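Side-chain contacts in VP5 (Halorubrum pleomorphic virus 6, PDB 6QGL), which is an envelope protein of a pleomorphic archaeal virus and probably drives fusion of the viral envelope with the host membrane: residues 131-136 / 146-151; 154-159 / 163-168. One frame throughout, in Å; residues are numbered along the deposited sequence.

Contact 1: 131-136 / 146-151; sequences EAMTQT and SYITDF
Ile-148 presses its side chain against Met-133 and the neighbouring turn of helix 97-140. Its CG1 branch carries the tight part of the contact. With CG1 anti to the backbone N (chi1 -163°), CD1 comes to 3.8 Å from SD of Met-133, and CG1 lies 3.8 Å from CB of Met-133. The two side chains cross at about a right angle. Met-133 is bent at its last torsion (chi3 -78°), and its CE lies 4.1 Å from CD1 of Ile-148. The other branch of Ile-148, CG2, sits 4.1 Å from both CA and OG1 of Thr-134. Next to it the CG2 methyl of Thr-149 meets OG1 of Thr-134 at 3.4 Å. This is packing and not a hydrogen bond. OG1 of Thr-134 bonds to Leu-130 O, and OG1 of Thr-149 to Leu-145 O. ND2 of Asn-166 also reaches OG1 of Thr-134, weakly.

The solvent side of 131-136 is at Gln-135, which is exposed. Its NE2 makes a weak hydrogen bond of 3.4 Å to OE2 of Glu-131. The other oxygen of Glu-131, OE1, bonds to Ser-164 and Asn-166.

Leu-130 and Val-137 of helix 97-140 also touch Ile-148, Leu-50 and Val-54 of helix 43-66 pack on Met-133, and Asn-166 of strand 166-174 lies against Thr-149.

Contact 2: 154-159 / 163-168; sequences PRFGNL and TSPNTL
Leu-159 and Phe-156 reach across to Pro-165 from the two ends of a type I turn. Apolar packing is the main interaction. CE2 of the Phe-156 ring lies 3.6 Å from CB of Pro-165 and 3.7 Å from its CG. The ring meets the proline obliquely, and the two side chains cross at about a right angle. Leu-159 comes to the same proline with its CD2 methyl, 4.0 Å from CB of Pro-165. Its other methyl, CD1, lies 3.9 Å from CG2 of Thr-163. A chi1 of -177° swings CG of Leu-159 away from the backbone N and extends the two methyls toward 163-165. Leu-145 of helix 145-148 touches Phe-156, Leu-159 and Pro-165.

A second kind of contact is methyl against backbone. CD2 of Leu-159 sits 3.6 Å from the carbonyl O of Thr-163.

None of the hydrogen bonds crosses between the two segments. The turn is closed by Leu-159 N to Phe-156 O at 3.2 Å. In 163-168, OG of Ser-164 accepts from the N of Asn-166 at 3.2 Å, with an N-H...O angle of 156°, and forms an ST turn.

The direct contact is therefore apolar. Polar bonds from Arg-155 O to Trp-192 and from Asn-158 ND2 to Gly-191 also hold the turn. The side chains of Ser-164 and Asn-166 bond outward as well, to Glu-131 and, for Asn-166 OD1, to His-188.

Overall arrangement
Contact 1 is buried, and contact 2 lies at the surface, farther from the centre of the chain. Their centres are about 9 Å apart. They follow in series along the chain. Contact 1 joins helix 97-140 to the short helix 145-148. Contact 2 sets a turn against the entry to strand 166-174, an outermost strand of the four-stranded antiparallel sheet within this chain. Contact 1 packs methionine on isoleucine with threonine hydroxyls beside them. Contact 2 gathers a partly exposed phenylalanine and leucine on a buried proline. A polar link joins the contacts: Glu-131 probably bonds to Ser-164 and Asn-166, tying the long helix to that strand. Phe-156 also packs on Thr-149.

Contact 1: 131-136 / 146-151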
loop_
_atom_site.group_PDB
_atom_site.type_symbol
_atom_site.label_atom_id
_atom_site.label_comp_id
_atom_site.label_asym_id
_atom_site.label_seq_id
_atom_site.Cartn_x
_atom_site.Cartn_y
_atom_site.Cartn_z
ATOM N N GLU A 131 -3.057 6.332 -20.868
ATOM C CA GLU A 131 -3.540 6.399 -22.245
ATOM C C GLU A 131 -4.911 7.074 -22.315
ATOM O O GLU A 131 -5.120 7.925 -23.182
ATOM C CB GLU A 131 -3.586 4.999 -22.883
ATOM C CG GLU A 131 -3.964 4.996 -24.362
ATOM C CD GLU A 131 -3.035 5.735 -25.310
ATOM O OE1 GLU A 131 -1.891 6.046 -24.911
ATOM O OE2 GLU A 131 -3.448 6.000 -26.460
ATOM N N ALA A 132 -5.828 6.714 -21.390
ATOM C CA ALA A 132 -7.173 7.296 -21.318
ATOM C C ALA A 132 -7.097 8.792 -20.997
ATOM O O ALA A 132 -7.866 9.574 -21.559
ATOM C CB ALA A 132 -8.013 6.571 -20.278
ATOM N N MET A 133 -6.147 9.184 -20.118
ATOM C CA MET A 133 -5.898 10.575 -19.727
ATOM C C MET A 133 -5.305 11.343 -20.910
ATOM O O MET A 133 -5.712 12.474 -21.166
ATOM C CB MET A 133 -4.973 10.647 -18.501
ATOM C CG MET A 133 -5.622 10.155 -17.221
ATOM S SD MET A 133 -4.748 10.652 -15.715
ATOM C CE MET A 133 -3.397 9.493 -15.711
ATOM N N THR A 134 -4.378 10.698 -21.657
ATOM C CA THR A 134 -3.737 11.251 -22.854
ATOM C C THR A 134 -4.796 11.521 -23.927
ATOM O O THR A 134 -4.819 12.618 -24.487
ATOM C CB THR A 134 -2.612 10.324 -23.339
ATOM O OG1 THR A 134 -1.669 10.151 -22.284
ATOM C CG2 THR A 134 -1.895 10.860 -24.570
ATOM N N GLN A 135 -5.697 10.543 -24.173
ATOM C CA GLN A 135 -6.784 10.669 -25.146
ATOM C C GLN A 135 -7.714 11.834 -24.823
ATOM O O GLN A 135 -8.154 12.522 -25.744
ATOM C CB GLN A 135 -7.574 9.358 -25.287
ATOM C CG GLN A 135 -6.858 8.277 -26.108
ATOM C CD GLN A 135 -6.602 8.638 -27.561
ATOM O OE1 GLN A 135 -7.369 9.360 -28.213
ATOM N NE2 GLN A 135 -5.510 8.126 -28.109
ATOM N N THR A 136 -7.980 12.073 -23.516
ATOM C CA THR A 136 -8.807 13.176 -23.013
ATOM C C THR A 136 -8.151 14.516 -23.362
ATOM O O THR A 136 -8.815 15.365 -23.951
ATOM C CB THR A 136 -9.106 12.988 -21.513
ATOM O OG1 THR A 136 -9.937 11.841 -21.355
ATOM C CG2 THR A 136 -9.807 14.184 -20.894
ATOM N N SER A 146 2.323 17.894 -22.883
ATOM C CA SER A 146 3.437 18.123 -21.960
ATOM C C SER A 146 2.970 18.101 -20.499
ATOM O O SER A 146 3.787 17.897 -19.601
ATOM C CB SER A 146 4.123 19.450 -22.271
ATOM O OG SER A 146 3.241 20.545 -22.090
ATOM N N TYR A 147 1.659 18.298 -20.264
ATOM C CA TYR A 147 1.101 18.268 -18.919
ATOM C C TYR A 147 0.933 16.838 -18.386
ATOM O O TYR A 147 1.234 16.592 -17.215
ATOM C CB TYR A 147 -0.235 19.040 -18.833
ATOM C CG TYR A 147 -0.764 19.106 -17.416
ATOM C CD1 TYR A 147 -0.298 20.066 -16.521
ATOM C CD2 TYR A 147 -1.655 18.146 -16.938
ATOM C CE1 TYR A 147 -0.726 20.086 -15.195
ATOM C CE2 TYR A 147 -2.085 18.154 -15.614
ATOM C CZ TYR A 147 -1.627 19.134 -14.748
ATOM O OH TYR A 147 -2.063 19.165 -13.449
ATOM N N ILE A 148 0.414 15.920 -19.228
ATOM C CA ILE A 148 0.085 14.540 -18.857
ATOM C C ILE A 148 1.183 13.508 -19.227
ATOM O O ILE A 148 1.298 12.486 -18.547
ATOM C CB ILE A 148 -1.319 14.171 -19.437
ATOM C CG1 ILE A 148 -1.929 12.920 -18.755
ATOM C CG2 ILE A 148 -1.329 14.048 -20.969
ATOM C CD1 ILE A 148 -2.264 13.072 -17.263
ATOM N N THR A 149 1.962 13.752 -20.292
ATOM C CA THR A 149 3.039 12.841 -20.685
ATOM C C THR A 149 4.355 13.606 -20.738
ATOM O O THR A 149 4.693 14.191 -21.769
ATOM C CB THR A 149 2.722 12.079 -21.989
ATOM O OG1 THR A 149 2.515 13.007 -23.052
ATOM C CG2 THR A 149 1.545 11.123 -21.862
ATOM N N ASP A 150 5.075 13.639 -19.605
ATOM C CA ASP A 150 6.380 14.295 -19.508
ATOM C C ASP A 150 7.421 13.266 -19.091
ATOM O O ASP A 150 7.421 12.805 -17.947
ATOM C CB ASP A 150 6.358 15.503 -18.549
ATOM C CG ASP A 150 7.673 16.268 -18.429
ATOM O OD1 ASP A 150 8.647 15.905 -19.133
ATOM O OD2 ASP A 150 7.726 17.229 -17.637
ATOM N N PHE A 151 8.296 12.903 -20.033
ATOM C CA PHE A 151 9.347 11.913 -19.809
ATOM C C PHE A 151 10.724 12.572 -19.750
ATOM O O PHE A 151 11.736 11.879 -19.685
ATOM C CB PHE A 151 9.243 10.765 -20.841
ATOM C CG PHE A 151 7.960 9.975 -20.648
ATOM C CD1 PHE A 151 6.742 10.472 -21.101
ATOM C CD2 PHE A 151 7.952 8.803 -19.901
ATOM C CE1 PHE A 151 5.550 9.782 -20.867
ATOM C CE2 PHE A 151 6.760 8.113 -19.666
ATOM C CZ PHE A 151 5.566 8.615 -20.139
#

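Contact 2: 154-159 / 163-168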
loop_
_atom_site.group_PDB
_atom_site.type_symbol
_atom_site.label_atom_id
_atom_site.label_comp_id
_atom_site.label_asym_id
_atom_site.label_seq_id
_atom_site.Cartn_x
_atom_site.Cartn_y
_atom_site.Cartn_z
ATOM N N PRO A 154 9.317 17.065 -23.066
ATOM C CA PRO A 154 7.954 17.009 -23.618
ATOM C C PRO A 154 7.670 18.011 -24.741
ATOM O O PRO A 154 6.830 18.905 -24.596
ATOM C CB PRO A 154 7.084 17.227 -22.382
ATOM C CG PRO A 154 7.902 18.117 -21.515
ATOM C CD PRO A 154 9.343 17.792 -21.779
ATOM N N ARG A 155 8.359 17.835 -25.881
ATOM C CA ARG A 155 8.217 18.677 -27.072
ATOM C C ARG A 155 7.454 17.879 -28.138
ATOM O O ARG A 155 8.014 16.958 -28.734
ATOM C CB ARG A 155 9.599 19.134 -27.567
ATOM C CG ARG A 155 10.267 20.138 -26.636
ATOM C CD ARG A 155 11.458 20.800 -27.295
ATOM N NE ARG A 155 12.688 20.024 -27.132
ATOM C CZ ARG A 155 13.836 20.298 -27.743
ATOM N NH1 ARG A 155 13.920 21.320 -28.588
ATOM N NH2 ARG A 155 14.906 19.546 -27.527
ATOM N N PHE A 156 6.160 18.192 -28.331
ATOM C CA PHE A 156 5.287 17.441 -29.246
ATOM C C PHE A 156 4.975 18.159 -30.569
ATOM O O PHE A 156 3.959 17.870 -31.211
ATOM C CB PHE A 156 3.998 17.027 -28.516
ATOM C CG PHE A 156 4.244 16.164 -27.301
ATOM C CD1 PHE A 156 4.319 16.725 -26.033
ATOM C CD2 PHE A 156 4.436 14.794 -27.430
ATOM C CE1 PHE A 156 4.562 15.930 -24.913
ATOM C CE2 PHE A 156 4.685 14.000 -26.308
ATOM C CZ PHE A 156 4.745 14.573 -25.059
ATOM N N GLY A 157 5.896 19.024 -30.983
ATOM C CA GLY A 157 5.808 19.845 -32.183
ATOM C C GLY A 157 5.650 19.123 -33.506
ATOM O O GLY A 157 5.038 19.678 -34.412
ATOM N N ASN A 158 6.211 17.905 -33.638
ATOM C CA ASN A 158 6.155 17.098 -34.865
ATOM C C ASN A 158 5.136 15.929 -34.789
ATOM O O ASN A 158 5.030 15.135 -35.728
ATOM C CB ASN A 158 7.565 16.611 -35.250
ATOM C CG ASN A 158 7.699 15.998 -36.627
ATOM O OD1 ASN A 158 7.315 16.582 -37.644
ATOM N ND2 ASN A 158 8.256 14.801 -36.687
ATOM N N LEU A 159 4.357 15.854 -33.698
ATOM C CA LEU A 159 3.353 14.802 -33.520
ATOM C C LEU A 159 2.023 15.172 -34.184
ATOM O O LEU A 159 1.447 16.207 -33.858
ATOM C CB LEU A 159 3.157 14.492 -32.020
ATOM C CG LEU A 159 2.191 13.363 -31.665
ATOM C CD1 LEU A 159 2.792 12.002 -31.970
ATOM C CD2 LEU A 159 1.803 13.441 -30.222
ATOM N N THR A 163 -3.284 11.940 -32.730
ATOM C CA THR A 163 -2.372 10.817 -32.519
ATOM C C THR A 163 -1.816 10.888 -31.098
ATOM O O THR A 163 -1.452 11.970 -30.631
ATOM C CB THR A 163 -1.273 10.845 -33.607
ATOM O OG1 THR A 163 -1.882 10.613 -34.874
ATOM C CG2 THR A 163 -0.166 9.821 -33.388
ATOM N N SER A 164 -1.753 9.737 -30.418
ATOM C CA SER A 164 -1.198 9.647 -29.072
ATOM C C SER A 164 0.314 9.405 -29.147
ATOM O O SER A 164 0.753 8.597 -29.975
ATOM C CB SER A 164 -1.869 8.523 -28.286
ATOM O OG SER A 164 -1.311 8.392 -26.988
ATOM N N PRO A 165 1.132 10.055 -28.282
ATOM C CA PRO A 165 2.577 9.771 -28.299
ATOM C C PRO A 165 2.896 8.408 -27.666
ATOM O O PRO A 165 4.029 7.933 -27.756
ATOM C CB PRO A 165 3.170 10.931 -27.495
ATOM C CG PRO A 165 2.103 11.315 -26.549
ATOM C CD PRO A 165 0.787 11.032 -27.226
ATOM N N ASN A 166 1.878 7.782 -27.033
ATOM C CA ASN A 166 1.958 6.489 -26.356
ATOM C C ASN A 166 1.505 5.327 -27.233
ATOM O O ASN A 166 0.638 5.484 -28.093
ATOM C CB ASN A 166 1.102 6.482 -25.084
ATOM C CG ASN A 166 1.218 7.676 -24.174
ATOM O OD1 ASN A 166 2.307 8.202 -23.914
ATOM N ND2 ASN A 166 0.084 8.103 -23.640
ATOM N N THR A 167 2.071 4.143 -26.962
ATOM C CA THR A 167 1.742 2.873 -27.602
ATOM C C THR A 167 1.774 1.805 -26.506
ATOM O O THR A 167 2.794 1.660 -25.824
ATOM C CB THR A 167 2.717 2.538 -28.755
ATOM O OG1 THR A 167 2.927 3.686 -29.580
ATOM C CG2 THR A 167 2.234 1.373 -29.611
ATOM N N LEU A 168 0.649 1.096 -26.307
ATOM C CA LEU A 168 0.562 0.014 -25.325
ATOM C C LEU A 168 0.770 -1.286 -26.084
ATOM O O LEU A 168 -0.132 -1.751 -26.790
ATOM C CB LEU A 168 -0.777 0.014 -24.544
ATOM C CG LEU A 168 -1.214 1.306 -23.839
ATOM C CD1 LEU A 168 -2.407 1.052 -22.944
ATOM C CD2 LEU A 168 -0.093 1.922 -23.028
#